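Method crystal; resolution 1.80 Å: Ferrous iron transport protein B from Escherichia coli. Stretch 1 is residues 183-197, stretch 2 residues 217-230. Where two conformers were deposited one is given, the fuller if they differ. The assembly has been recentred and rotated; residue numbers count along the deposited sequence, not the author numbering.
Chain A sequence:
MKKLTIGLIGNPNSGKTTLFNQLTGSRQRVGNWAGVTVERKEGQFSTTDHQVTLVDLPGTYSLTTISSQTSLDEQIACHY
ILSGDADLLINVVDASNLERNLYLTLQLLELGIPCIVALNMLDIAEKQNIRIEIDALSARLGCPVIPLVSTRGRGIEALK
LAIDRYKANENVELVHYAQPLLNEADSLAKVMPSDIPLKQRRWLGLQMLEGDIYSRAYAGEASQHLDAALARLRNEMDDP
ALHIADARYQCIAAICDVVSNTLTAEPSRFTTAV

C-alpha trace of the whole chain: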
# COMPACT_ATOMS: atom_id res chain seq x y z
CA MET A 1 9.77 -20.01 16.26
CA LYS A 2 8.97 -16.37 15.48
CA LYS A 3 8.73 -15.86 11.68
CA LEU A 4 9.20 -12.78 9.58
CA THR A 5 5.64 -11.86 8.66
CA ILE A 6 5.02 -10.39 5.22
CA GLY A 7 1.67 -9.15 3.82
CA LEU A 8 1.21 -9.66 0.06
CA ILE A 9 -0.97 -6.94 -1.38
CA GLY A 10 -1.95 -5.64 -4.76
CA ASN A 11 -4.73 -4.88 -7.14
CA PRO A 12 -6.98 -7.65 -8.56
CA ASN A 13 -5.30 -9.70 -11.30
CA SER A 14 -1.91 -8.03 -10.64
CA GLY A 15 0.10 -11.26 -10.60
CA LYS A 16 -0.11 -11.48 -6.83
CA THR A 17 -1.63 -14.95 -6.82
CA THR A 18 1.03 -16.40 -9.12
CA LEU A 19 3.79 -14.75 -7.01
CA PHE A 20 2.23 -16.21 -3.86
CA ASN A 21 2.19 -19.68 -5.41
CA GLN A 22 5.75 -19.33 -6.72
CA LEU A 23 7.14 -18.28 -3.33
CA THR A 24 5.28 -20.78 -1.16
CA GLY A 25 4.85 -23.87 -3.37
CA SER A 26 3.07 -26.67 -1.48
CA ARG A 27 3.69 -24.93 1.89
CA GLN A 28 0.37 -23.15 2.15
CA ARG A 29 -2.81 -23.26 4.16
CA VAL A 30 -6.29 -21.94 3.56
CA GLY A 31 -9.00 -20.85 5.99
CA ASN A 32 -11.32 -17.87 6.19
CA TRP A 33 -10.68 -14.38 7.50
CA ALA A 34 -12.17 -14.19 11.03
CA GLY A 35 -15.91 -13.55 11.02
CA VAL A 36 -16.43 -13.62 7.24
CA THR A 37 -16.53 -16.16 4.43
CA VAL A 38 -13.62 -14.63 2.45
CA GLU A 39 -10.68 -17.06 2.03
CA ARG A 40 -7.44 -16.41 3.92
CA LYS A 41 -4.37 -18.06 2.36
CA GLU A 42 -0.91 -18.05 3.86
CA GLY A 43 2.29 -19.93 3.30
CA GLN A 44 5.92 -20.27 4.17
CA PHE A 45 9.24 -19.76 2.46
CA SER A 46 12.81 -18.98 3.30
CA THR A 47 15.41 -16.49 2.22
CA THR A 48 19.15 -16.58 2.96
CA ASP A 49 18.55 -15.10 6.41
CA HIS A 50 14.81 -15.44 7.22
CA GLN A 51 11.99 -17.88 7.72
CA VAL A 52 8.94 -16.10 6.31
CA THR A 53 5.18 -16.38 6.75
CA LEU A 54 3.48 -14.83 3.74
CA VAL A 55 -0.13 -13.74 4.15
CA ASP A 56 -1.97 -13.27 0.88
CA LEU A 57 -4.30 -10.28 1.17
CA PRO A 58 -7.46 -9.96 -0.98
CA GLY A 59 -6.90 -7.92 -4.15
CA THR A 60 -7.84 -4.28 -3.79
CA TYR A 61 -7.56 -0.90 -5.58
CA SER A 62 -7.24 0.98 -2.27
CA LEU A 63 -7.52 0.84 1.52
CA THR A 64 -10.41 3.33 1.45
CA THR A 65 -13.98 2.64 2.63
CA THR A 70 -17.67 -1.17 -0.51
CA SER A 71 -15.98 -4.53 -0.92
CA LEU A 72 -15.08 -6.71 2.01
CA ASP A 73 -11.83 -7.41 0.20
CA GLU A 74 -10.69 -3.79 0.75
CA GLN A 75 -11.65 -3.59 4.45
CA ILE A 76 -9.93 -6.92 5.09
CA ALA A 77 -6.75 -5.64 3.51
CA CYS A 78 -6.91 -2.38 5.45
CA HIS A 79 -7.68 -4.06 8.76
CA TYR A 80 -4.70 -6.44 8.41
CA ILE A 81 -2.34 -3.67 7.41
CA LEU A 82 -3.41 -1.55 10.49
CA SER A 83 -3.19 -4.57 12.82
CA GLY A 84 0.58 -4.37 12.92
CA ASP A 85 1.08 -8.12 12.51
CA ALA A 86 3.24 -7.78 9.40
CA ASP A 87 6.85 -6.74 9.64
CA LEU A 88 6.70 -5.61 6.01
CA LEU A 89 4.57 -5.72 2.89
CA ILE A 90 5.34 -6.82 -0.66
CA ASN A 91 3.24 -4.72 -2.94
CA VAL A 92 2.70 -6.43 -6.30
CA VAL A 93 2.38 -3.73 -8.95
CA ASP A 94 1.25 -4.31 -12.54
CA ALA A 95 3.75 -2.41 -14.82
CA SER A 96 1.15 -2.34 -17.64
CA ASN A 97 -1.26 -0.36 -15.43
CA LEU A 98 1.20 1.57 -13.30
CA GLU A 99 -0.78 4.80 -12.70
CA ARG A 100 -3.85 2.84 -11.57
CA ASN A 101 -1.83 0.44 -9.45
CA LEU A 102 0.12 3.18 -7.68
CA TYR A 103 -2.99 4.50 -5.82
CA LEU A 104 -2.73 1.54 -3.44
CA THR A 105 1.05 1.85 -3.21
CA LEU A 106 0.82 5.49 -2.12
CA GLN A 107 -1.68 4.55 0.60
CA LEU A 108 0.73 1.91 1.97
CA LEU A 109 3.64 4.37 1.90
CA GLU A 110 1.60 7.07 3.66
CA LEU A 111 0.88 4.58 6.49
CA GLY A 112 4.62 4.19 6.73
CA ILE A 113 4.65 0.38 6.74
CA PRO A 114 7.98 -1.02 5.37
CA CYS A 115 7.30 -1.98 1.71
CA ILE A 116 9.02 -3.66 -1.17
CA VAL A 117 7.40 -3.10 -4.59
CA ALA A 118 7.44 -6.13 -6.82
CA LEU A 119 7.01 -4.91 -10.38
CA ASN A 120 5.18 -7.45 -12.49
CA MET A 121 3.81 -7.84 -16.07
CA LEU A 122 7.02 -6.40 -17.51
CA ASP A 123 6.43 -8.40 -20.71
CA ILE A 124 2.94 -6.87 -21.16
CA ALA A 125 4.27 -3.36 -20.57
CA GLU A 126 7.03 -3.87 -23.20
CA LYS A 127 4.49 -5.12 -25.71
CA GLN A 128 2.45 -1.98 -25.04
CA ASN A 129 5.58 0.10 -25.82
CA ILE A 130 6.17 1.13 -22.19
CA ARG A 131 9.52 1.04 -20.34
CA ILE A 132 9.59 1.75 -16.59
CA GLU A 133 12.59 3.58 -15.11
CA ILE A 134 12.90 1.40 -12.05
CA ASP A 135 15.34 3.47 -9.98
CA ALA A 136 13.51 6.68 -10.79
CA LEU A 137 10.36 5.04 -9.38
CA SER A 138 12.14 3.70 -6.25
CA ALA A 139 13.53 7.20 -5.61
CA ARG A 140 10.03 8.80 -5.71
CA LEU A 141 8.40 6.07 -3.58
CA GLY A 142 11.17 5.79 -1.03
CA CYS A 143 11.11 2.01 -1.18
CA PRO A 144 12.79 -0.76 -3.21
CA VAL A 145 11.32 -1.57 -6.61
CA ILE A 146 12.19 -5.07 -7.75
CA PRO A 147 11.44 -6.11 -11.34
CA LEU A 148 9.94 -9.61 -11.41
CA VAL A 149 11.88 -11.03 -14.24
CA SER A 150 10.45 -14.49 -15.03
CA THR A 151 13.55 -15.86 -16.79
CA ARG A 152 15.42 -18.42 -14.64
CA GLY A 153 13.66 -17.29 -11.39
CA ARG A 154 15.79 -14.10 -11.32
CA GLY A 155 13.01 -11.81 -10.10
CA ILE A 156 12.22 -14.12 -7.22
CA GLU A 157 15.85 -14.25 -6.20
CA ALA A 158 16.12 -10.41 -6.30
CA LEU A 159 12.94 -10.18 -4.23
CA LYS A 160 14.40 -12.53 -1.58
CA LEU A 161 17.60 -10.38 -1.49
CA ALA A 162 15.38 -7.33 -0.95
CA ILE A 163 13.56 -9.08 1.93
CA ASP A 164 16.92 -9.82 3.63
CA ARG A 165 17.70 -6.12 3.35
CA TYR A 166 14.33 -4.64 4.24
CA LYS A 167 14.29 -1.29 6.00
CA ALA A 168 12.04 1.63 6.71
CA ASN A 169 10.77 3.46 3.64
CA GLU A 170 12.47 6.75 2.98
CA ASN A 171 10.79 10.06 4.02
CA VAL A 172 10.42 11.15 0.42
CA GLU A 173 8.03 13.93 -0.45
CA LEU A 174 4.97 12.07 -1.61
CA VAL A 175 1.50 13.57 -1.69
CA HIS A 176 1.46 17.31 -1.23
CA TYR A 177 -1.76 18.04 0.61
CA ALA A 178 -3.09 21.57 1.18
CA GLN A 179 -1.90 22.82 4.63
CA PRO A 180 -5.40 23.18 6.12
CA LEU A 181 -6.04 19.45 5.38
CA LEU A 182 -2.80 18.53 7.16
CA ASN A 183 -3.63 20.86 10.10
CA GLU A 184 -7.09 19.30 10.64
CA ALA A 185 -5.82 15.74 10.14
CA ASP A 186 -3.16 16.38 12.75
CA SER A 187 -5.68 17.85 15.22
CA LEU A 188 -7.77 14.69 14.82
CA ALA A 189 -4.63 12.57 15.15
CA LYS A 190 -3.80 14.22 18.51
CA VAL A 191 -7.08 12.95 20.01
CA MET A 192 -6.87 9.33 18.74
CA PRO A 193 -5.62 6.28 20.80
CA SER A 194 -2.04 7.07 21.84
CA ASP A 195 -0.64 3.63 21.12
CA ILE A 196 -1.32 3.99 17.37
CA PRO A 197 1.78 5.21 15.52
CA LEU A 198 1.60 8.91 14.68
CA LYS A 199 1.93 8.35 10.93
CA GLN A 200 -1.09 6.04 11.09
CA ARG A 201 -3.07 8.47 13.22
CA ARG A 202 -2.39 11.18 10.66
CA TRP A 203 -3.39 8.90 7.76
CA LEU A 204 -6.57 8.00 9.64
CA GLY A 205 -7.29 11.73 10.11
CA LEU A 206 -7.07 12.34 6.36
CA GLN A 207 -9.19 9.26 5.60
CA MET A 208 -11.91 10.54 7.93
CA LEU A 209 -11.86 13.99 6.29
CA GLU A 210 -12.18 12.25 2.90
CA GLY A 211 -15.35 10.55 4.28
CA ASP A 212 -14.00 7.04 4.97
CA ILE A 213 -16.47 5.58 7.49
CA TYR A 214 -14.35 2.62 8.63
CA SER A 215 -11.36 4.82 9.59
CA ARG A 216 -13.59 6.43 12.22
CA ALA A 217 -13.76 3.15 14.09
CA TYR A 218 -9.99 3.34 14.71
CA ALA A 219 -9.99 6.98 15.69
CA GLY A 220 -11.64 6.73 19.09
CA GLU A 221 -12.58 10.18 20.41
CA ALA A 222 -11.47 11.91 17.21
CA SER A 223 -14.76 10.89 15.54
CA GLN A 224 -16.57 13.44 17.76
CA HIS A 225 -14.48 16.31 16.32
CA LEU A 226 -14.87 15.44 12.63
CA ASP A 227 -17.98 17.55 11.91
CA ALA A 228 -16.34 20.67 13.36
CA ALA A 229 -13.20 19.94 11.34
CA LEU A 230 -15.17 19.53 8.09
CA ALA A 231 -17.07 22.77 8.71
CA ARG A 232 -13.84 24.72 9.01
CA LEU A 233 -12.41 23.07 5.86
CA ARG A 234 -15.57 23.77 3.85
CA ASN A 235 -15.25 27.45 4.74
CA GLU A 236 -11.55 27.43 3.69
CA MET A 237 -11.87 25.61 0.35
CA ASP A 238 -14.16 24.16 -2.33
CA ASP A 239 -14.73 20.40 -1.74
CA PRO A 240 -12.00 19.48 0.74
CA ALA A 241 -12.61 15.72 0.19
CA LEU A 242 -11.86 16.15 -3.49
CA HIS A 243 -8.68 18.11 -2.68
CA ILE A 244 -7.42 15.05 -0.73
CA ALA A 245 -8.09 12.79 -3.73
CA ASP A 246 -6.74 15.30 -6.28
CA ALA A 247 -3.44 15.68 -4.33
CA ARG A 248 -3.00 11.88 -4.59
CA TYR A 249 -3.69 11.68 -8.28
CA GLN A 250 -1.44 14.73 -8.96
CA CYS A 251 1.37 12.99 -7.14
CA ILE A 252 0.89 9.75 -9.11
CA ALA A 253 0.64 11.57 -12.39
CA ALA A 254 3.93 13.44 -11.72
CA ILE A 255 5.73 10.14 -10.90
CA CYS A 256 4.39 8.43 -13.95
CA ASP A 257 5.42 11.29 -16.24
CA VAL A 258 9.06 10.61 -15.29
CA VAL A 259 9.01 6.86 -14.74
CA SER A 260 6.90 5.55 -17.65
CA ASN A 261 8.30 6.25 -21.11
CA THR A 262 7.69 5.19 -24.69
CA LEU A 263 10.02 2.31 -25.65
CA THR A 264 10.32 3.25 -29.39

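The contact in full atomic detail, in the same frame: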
# COMPACT_ATOMS: atom_id res chain seq x y z
N ASN A 183 -3.34 20.27 8.77
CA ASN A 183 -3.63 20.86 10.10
C ASN A 183 -4.79 20.15 10.79
O ASN A 183 -4.69 19.76 11.98
CB ASN A 183 -3.95 22.35 10.01
CG ASN A 183 -2.73 23.21 9.72
OD1 ASN A 183 -1.58 22.76 9.77
ND2 ASN A 183 -2.98 24.47 9.40
N GLU A 184 -5.89 20.00 10.07
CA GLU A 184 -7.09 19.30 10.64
C GLU A 184 -6.85 17.82 10.90
O GLU A 184 -7.30 17.29 11.94
CB GLU A 184 -8.31 19.47 9.73
CG GLU A 184 -8.74 20.95 9.55
CD GLU A 184 -9.35 21.59 10.81
OE1 GLU A 184 -9.60 20.91 11.83
OE2 GLU A 184 -9.57 22.78 10.77
N ALA A 185 -6.15 17.15 9.97
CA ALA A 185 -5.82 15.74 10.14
C ALA A 185 -4.98 15.56 11.38
O ALA A 185 -5.22 14.66 12.17
CB ALA A 185 -5.10 15.18 8.90
N ASP A 186 -4.02 16.45 11.59
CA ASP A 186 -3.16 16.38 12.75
C ASP A 186 -3.92 16.66 14.05
O ASP A 186 -3.72 15.99 15.06
CB ASP A 186 -1.97 17.34 12.63
CG ASP A 186 -0.97 17.16 13.76
OD1 ASP A 186 -0.64 18.19 14.41
OD2 ASP A 186 -0.54 16.00 14.02
N SER A 187 -4.82 17.63 14.04
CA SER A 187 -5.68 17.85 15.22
C SER A 187 -6.55 16.63 15.55
O SER A 187 -6.77 16.33 16.71
CB SER A 187 -6.55 19.07 15.06
OG SER A 187 -5.71 20.20 15.03
N LEU A 188 -7.06 15.92 14.54
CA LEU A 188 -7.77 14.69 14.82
C LEU A 188 -6.81 13.67 15.38
O LEU A 188 -7.12 13.05 16.40
CB LEU A 188 -8.49 14.16 13.58
CG LEU A 188 -9.59 15.06 13.01
CD1 LEU A 188 -10.13 14.51 11.66
CD2 LEU A 188 -10.74 15.31 14.01
N ALA A 189 -5.65 13.52 14.74
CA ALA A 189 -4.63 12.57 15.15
C ALA A 189 -4.29 12.70 16.64
O ALA A 189 -4.10 11.70 17.32
CB ALA A 189 -3.35 12.76 14.33
N LYS A 190 -4.19 13.94 17.11
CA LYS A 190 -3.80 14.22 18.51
C LYS A 190 -4.73 13.58 19.54
O LYS A 190 -4.29 13.23 20.65
CB LYS A 190 -3.79 15.72 18.76
CG LYS A 190 -2.82 16.52 17.90
CD LYS A 190 -2.86 18.01 18.28
CE LYS A 190 -2.66 18.96 17.08
NZ LYS A 190 -3.25 20.34 17.40
N VAL A 191 -6.01 13.48 19.16
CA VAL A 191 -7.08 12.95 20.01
C VAL A 191 -7.23 11.42 20.00
O VAL A 191 -7.82 10.85 20.90
CB VAL A 191 -8.43 13.56 19.54
CG1 VAL A 191 -9.61 12.81 20.09
CG2 VAL A 191 -8.47 15.05 19.89
N MET A 192 -6.69 10.77 18.97
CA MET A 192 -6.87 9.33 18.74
C MET A 192 -6.08 8.50 19.79
O MET A 192 -5.25 9.07 20.51
CB MET A 192 -6.41 8.96 17.35
CG MET A 192 -7.16 9.67 16.24
SD MET A 192 -6.67 9.05 14.61
CE MET A 192 -7.40 10.28 13.54
N PRO A 193 -6.39 7.19 19.92
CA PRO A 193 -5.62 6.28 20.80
C PRO A 193 -4.09 6.39 20.68
O PRO A 193 -3.52 6.23 19.59
CB PRO A 193 -6.14 4.89 20.40
CG PRO A 193 -7.59 5.14 20.14
CD PRO A 193 -7.56 6.49 19.35
N SER A 194 -3.44 6.64 21.83
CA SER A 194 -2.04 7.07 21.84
C SER A 194 -1.08 6.01 21.35
O SER A 194 0.00 6.33 20.84
CB SER A 194 -1.62 7.58 23.24
OG SER A 194 -2.15 6.76 24.26
N ASP A 195 -1.50 4.75 21.47
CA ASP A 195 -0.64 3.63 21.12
C ASP A 195 -0.54 3.38 19.61
O ASP A 195 0.37 2.66 19.16
CB ASP A 195 -1.01 2.37 21.94
CG ASP A 195 -2.35 1.73 21.53
OD1 ASP A 195 -3.27 2.44 21.08
OD2 ASP A 195 -2.46 0.49 21.71
N ILE A 196 -1.41 4.03 18.83
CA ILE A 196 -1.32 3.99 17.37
C ILE A 196 -0.19 4.90 16.88
O ILE A 196 -0.18 6.08 17.22
CB ILE A 196 -2.64 4.45 16.67
CG1 ILE A 196 -3.84 3.64 17.16
CG2 ILE A 196 -2.50 4.40 15.12
CD1 ILE A 196 -5.20 4.05 16.57
N PRO A 197 0.71 4.38 16.03
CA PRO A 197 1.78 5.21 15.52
C PRO A 197 1.25 6.53 14.96
O PRO A 197 0.17 6.57 14.37
CB PRO A 197 2.38 4.35 14.40
CG PRO A 197 2.14 3.00 14.84
CD PRO A 197 0.78 3.04 15.45
N ALA A 217 -13.79 4.22 13.10
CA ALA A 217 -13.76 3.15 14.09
C ALA A 217 -12.42 3.05 14.82
O ALA A 217 -12.38 2.67 15.98
CB ALA A 217 -14.08 1.78 13.37
N TYR A 218 -11.34 3.35 14.11
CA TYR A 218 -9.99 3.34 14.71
C TYR A 218 -9.64 4.56 15.56
O TYR A 218 -8.76 4.48 16.43
CB TYR A 218 -8.95 3.20 13.62
CG TYR A 218 -8.91 1.85 12.98
CD1 TYR A 218 -9.77 1.52 11.93
CD2 TYR A 218 -7.99 0.91 13.41
CE1 TYR A 218 -9.70 0.23 11.34
CE2 TYR A 218 -7.93 -0.33 12.86
CZ TYR A 218 -8.75 -0.67 11.81
OH TYR A 218 -8.61 -1.97 11.31
N ALA A 219 -10.39 5.64 15.34
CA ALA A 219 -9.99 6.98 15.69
C ALA A 219 -10.47 7.38 17.08
O ALA A 219 -10.17 8.48 17.56
CB ALA A 219 -10.54 7.96 14.65
N GLY A 220 -11.21 6.49 17.74
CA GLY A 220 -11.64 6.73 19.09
C GLY A 220 -12.37 8.04 19.19
O GLY A 220 -13.30 8.29 18.42
N GLU A 221 -11.92 8.90 20.11
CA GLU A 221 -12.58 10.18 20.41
C GLU A 221 -12.55 11.21 19.27
O GLU A 221 -13.37 12.13 19.25
CB GLU A 221 -11.92 10.82 21.64
CG GLU A 221 -12.06 10.00 22.95
CD GLU A 221 -13.29 10.34 23.76
OE1 GLU A 221 -14.04 11.27 23.36
OE2 GLU A 221 -13.50 9.68 24.81
N ALA A 222 -11.60 11.05 18.35
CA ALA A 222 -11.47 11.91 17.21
C ALA A 222 -12.76 12.01 16.42
O ALA A 222 -13.05 13.05 15.86
CB ALA A 222 -10.30 11.42 16.28
N SER A 223 -13.55 10.92 16.37
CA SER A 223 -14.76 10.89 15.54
C SER A 223 -15.79 11.96 15.96
O SER A 223 -16.54 12.49 15.13
CB SER A 223 -15.33 9.46 15.42
OG SER A 223 -16.67 9.37 15.88
N GLN A 224 -15.75 12.35 17.23
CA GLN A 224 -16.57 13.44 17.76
C GLN A 224 -16.19 14.86 17.30
O GLN A 224 -16.96 15.82 17.50
CB GLN A 224 -16.55 13.37 19.30
CG GLN A 224 -17.55 12.39 19.87
CD GLN A 224 -18.97 12.98 19.98
OE1 GLN A 224 -19.57 13.37 18.96
NE2 GLN A 224 -19.50 13.04 21.20
N HIS A 225 -15.02 15.00 16.69
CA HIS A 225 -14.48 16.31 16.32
C HIS A 225 -14.48 16.52 14.81
O HIS A 225 -14.13 17.60 14.32
CB HIS A 225 -13.05 16.43 16.87
CG HIS A 225 -13.00 16.37 18.36
ND1 HIS A 225 -13.28 17.45 19.17
CD2 HIS A 225 -12.78 15.33 19.19
CE1 HIS A 225 -13.20 17.08 20.43
NE2 HIS A 225 -12.89 15.80 20.47
N LEU A 226 -14.93 15.49 14.09
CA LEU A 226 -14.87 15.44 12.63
C LEU A 226 -15.82 16.44 11.98
O LEU A 226 -15.44 17.15 11.06
CB LEU A 226 -15.12 14.01 12.14
CG LEU A 226 -15.18 13.87 10.63
CD1 LEU A 226 -13.84 14.27 10.04
CD2 LEU A 226 -15.60 12.46 10.23
N ASP A 227 -17.04 16.56 12.48
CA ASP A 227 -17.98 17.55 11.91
C ASP A 227 -17.47 19.00 12.00
O ASP A 227 -17.61 19.78 11.05
CB ASP A 227 -19.37 17.44 12.56
CG ASP A 227 -20.12 16.18 12.12
OD1 ASP A 227 -19.56 15.42 11.29
OD2 ASP A 227 -21.27 15.95 12.61
N ALA A 228 -16.89 19.34 13.15
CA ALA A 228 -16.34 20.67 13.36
C ALA A 228 -15.17 20.89 12.43
O ALA A 228 -15.06 21.97 11.82
CB ALA A 228 -15.93 20.88 14.80
N ALA A 229 -14.34 19.85 12.25
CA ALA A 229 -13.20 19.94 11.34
C ALA A 229 -13.67 20.15 9.89
O ALA A 229 -13.15 21.01 9.19
CB ALA A 229 -12.33 18.69 11.42
N LEU A 230 -14.66 19.37 9.46
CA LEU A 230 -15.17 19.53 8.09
C LEU A 230 -15.79 20.88 7.83
O LEU A 230 -15.65 21.40 6.72
CB LEU A 230 -16.15 18.43 7.70
CG LEU A 230 -15.46 17.10 7.43
CD1 LEU A 230 -16.53 15.99 7.53
CD2 LEU A 230 -14.75 17.13 6.04
O HOH W 1 -9.60 8.48 21.19

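The two segments run in opposite directions: Glu-184 lies nearest Ala-229, Leu-188 nearest Ala-222 and Met-192 nearest Ala-219. No direct hydrogen bond joins them, so packing dominates. Small residues permit the close approach. Ala-222 points toward the helix of stretch 1, and its CB rests 3.6 Å from Leu-188 O and 3.6 Å from Met-192 CG; a methyl group fills this space without needing a rotamer.

Leu-188 leaves its CA sideways, but the m,t rotamer carries its branches across: CD1 lies 4.1 Å from Leu-226 CD1, while CD2 reaches within 3.8 Å of His-225 CB. Val-191, in the t rotamer, sets CG1 3.4 Å from Glu-221 CB and 3.2 Å from Ala-222 N. Beside it, a water donates to Val-191 O (3.0 Å) and accepts from Glu-221 N (2.6 Å), linking the two backbones. Met-192 is extended beyond CB (m,t,t), which lays SD 4.0 Å from Ala-219 CB.

Gly-220 has positive phi, a conformation glycine adopts readily, and a CB modelled there would lie 3.0 Å from Pro-193 CD, a clash. At the end of the type I turn from Pro-193 to Ile-196, the m,t side chain of Ile-196 brings CD1 3.6 Å from Tyr-218 O. At the other end, Glu-184 OE1 sits 3.5 Å from Ala-229 CB, its carboxylate hydrogen-bonded just outside the stretches.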